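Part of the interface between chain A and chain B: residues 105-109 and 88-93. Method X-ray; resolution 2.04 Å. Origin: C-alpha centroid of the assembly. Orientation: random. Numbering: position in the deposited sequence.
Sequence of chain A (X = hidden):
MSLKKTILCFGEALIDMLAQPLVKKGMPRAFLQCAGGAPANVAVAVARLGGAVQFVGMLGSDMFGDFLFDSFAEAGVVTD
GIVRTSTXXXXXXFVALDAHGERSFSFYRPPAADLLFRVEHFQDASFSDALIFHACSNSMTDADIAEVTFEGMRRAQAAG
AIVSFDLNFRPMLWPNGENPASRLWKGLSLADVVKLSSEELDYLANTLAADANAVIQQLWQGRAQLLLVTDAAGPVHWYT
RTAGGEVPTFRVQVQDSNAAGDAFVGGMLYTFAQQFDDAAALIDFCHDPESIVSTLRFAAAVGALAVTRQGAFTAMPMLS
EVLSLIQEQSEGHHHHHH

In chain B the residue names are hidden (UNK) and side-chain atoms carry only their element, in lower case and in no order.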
# COMPACT_ATOMS: atom_id res chain seq x y z
N PHE A 105 6.81 -10.14 5.49
CA PHE A 105 6.90 -8.84 4.85
C PHE A 105 6.03 -8.68 3.61
O PHE A 105 5.67 -9.65 2.94
CB PHE A 105 8.35 -8.55 4.46
CG PHE A 105 9.28 -8.44 5.64
CD1 PHE A 105 9.46 -7.22 6.29
CD2 PHE A 105 9.99 -9.55 6.09
CE1 PHE A 105 10.34 -7.11 7.37
CE2 PHE A 105 10.87 -9.45 7.17
CZ PHE A 105 11.04 -8.23 7.81
N SER A 106 5.67 -7.43 3.33
CA SER A 106 4.88 -7.10 2.17
C SER A 106 5.25 -5.68 1.77
O SER A 106 4.92 -4.72 2.47
CB SER A 106 3.38 -7.19 2.46
OG SER A 106 2.66 -7.05 1.26
N PHE A 107 5.94 -5.55 0.66
CA PHE A 107 6.36 -4.24 0.19
C PHE A 107 5.51 -3.73 -0.95
O PHE A 107 5.23 -4.46 -1.90
CB PHE A 107 7.83 -4.31 -0.25
CG PHE A 107 8.79 -4.60 0.87
CD1 PHE A 107 9.20 -3.59 1.73
CD2 PHE A 107 9.26 -5.89 1.08
CE1 PHE A 107 10.07 -3.86 2.79
CE2 PHE A 107 10.13 -6.17 2.13
CZ PHE A 107 10.53 -5.15 2.99
N TYR A 108 5.05 -2.49 -0.83
CA TYR A 108 4.28 -1.85 -1.89
C TYR A 108 5.31 -0.95 -2.56
O TYR A 108 5.37 0.25 -2.32
CB TYR A 108 3.11 -1.05 -1.31
CG TYR A 108 1.94 -1.93 -0.96
CD1 TYR A 108 0.78 -1.93 -1.75
CD2 TYR A 108 2.01 -2.84 0.10
CE1 TYR A 108 -0.27 -2.82 -1.49
CE2 TYR A 108 0.97 -3.73 0.37
CZ TYR A 108 -0.16 -3.72 -0.44
OH TYR A 108 -1.16 -4.63 -0.19
N ARG A 109 6.14 -1.60 -3.38
CA ARG A 109 7.24 -0.97 -4.09
C ARG A 109 7.92 -2.10 -4.86
O ARG A 109 8.34 -3.09 -4.26
CB ARG A 109 8.24 -0.38 -3.08
CG ARG A 109 9.54 0.18 -3.65
CD ARG A 109 10.40 0.68 -2.50
NE ARG A 109 11.52 1.52 -2.93
CZ ARG A 109 12.68 1.06 -3.39
NH1 ARG A 109 12.88 -0.25 -3.50
NH2 ARG A 109 13.63 1.91 -3.74
N UNK B 88 0.95 -8.84 -8.23
CA UNK B 88 0.62 -7.54 -7.66
C UNK B 88 0.06 -7.74 -6.26
O UNK B 88 -0.41 -8.83 -5.92
c UNK B 88 -0.39 -6.82 -8.54
N UNK B 89 0.11 -6.69 -5.46
CA UNK B 89 -0.38 -6.74 -4.09
C UNK B 89 -1.87 -6.44 -4.01
O UNK B 89 -2.44 -5.80 -4.89
c UNK B 89 3.76 -7.26 -2.24
n UNK B 89 4.17 -8.47 -1.46
c UNK B 89 1.86 -5.91 -3.15
c UNK B 89 0.36 -5.72 -3.22
c UNK B 89 2.25 -7.09 -2.27
N UNK B 90 -2.49 -6.90 -2.93
CA UNK B 90 -3.90 -6.65 -2.68
C UNK B 90 -4.04 -5.14 -2.57
O UNK B 90 -3.24 -4.48 -1.90
o UNK B 90 -4.23 -8.72 -1.45
c UNK B 90 -5.80 -6.93 -1.06
c UNK B 90 -4.36 -7.30 -1.36
N UNK B 91 -5.05 -4.58 -3.22
CA UNK B 91 -5.27 -3.14 -3.17
C UNK B 91 -5.52 -2.66 -1.75
O UNK B 91 -6.08 -3.38 -0.92
c UNK B 91 -6.44 -2.76 -4.08
N UNK B 92 -5.10 -1.43 -1.48
CA UNK B 92 -5.28 -0.81 -0.18
C UNK B 92 -5.96 0.53 -0.35
O UNK B 92 -5.63 1.30 -1.26
c UNK B 92 -3.93 -0.59 0.52
c UNK B 92 -3.83 -2.71 1.86
c UNK B 92 -3.06 -1.79 0.91
c UNK B 92 -1.77 -1.29 1.56
N UNK B 93 -6.93 0.80 0.51
CA UNK B 93 -7.64 2.07 0.47
C UNK B 93 -7.50 2.73 1.84
O UNK B 93 -8.16 2.34 2.81
c UNK B 93 -9.11 1.83 0.15
O HOH W 1 6.57 -7.69 -0.93

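Position 88 of chain B carries a single side-chain carbon. It has no branch and no polar atom. It lies out of reach of the chain A stretch. One carbon beyond CA defines alanine, so this is Ala B88.

Position 89 has five side-chain atoms: four carbons in a row, then a nitrogen. There is no fork and no ring. The CA-to-CB bond points toward chain A. The chain passes over one face of the Tyr A108 ring and reaches on to the strand, where its terminal nitrogen approaches Ser A106. An unbranched four-carbon chain ending in nitrogen is lysine, Lys B89. Its NZ donates a weak hydrogen bond to Ser A106 OG at 3.4 Å. Its CE lies 3.2 Å from Phe A107 O. Chi1 and chi2 are both m, and chi3 and chi4 are both t, so the outer part of the chain is extended. Water 1 accepts hydrogen bonds from both Lys B89 NZ, at 2.6 Å, and Phe A107 N, at 2.7 Å.

Position 90 has three side-chain atoms: one carbon bearing one oxygen and one further carbon. Its backbone O lies 2.7 Å from Tyr A108 OH, and its CB is 4.3 Å from the same OH. A beta carbon with one oxygen and one carbon is threonine, Thr B90. Its OG1 is hydrogen-bonded elsewhere in the structure. The backbone O accepts the bond from Tyr A108.

Position 91 again has one carbon, directed away from chain A. It makes no contact across the stretches. This is Ala B91.

Position 92 has four carbons, forked at the second. The CA-to-CB bond points toward chain A, and one tip carbon comes within 3.5 Å of Tyr A108 CZ. A fork at the second carbon, with no polar atom, is leucine, Leu B92. The tip in contact is CD1.

Position 93 has one carbon and is out of reach. This is Ala B93.

The contact centres on Tyr A108. Its ring is held between two aliphatic side chains. Lys B89 CG sits over one face, 4.1 Å from the ring centroid, and Leu B92 CD1 sits over the opposite face at 3.8 Å. Both are CH-pi contacts. At the ring edge, Tyr A108 OH donates its hydrogen bond to Thr B90 O, which fixes the tip of the side chain. Lys B89 thus serves twice: its carbons cover the ring, and its amine makes polar links to the strand.

Chain B (88-93) AKTALA
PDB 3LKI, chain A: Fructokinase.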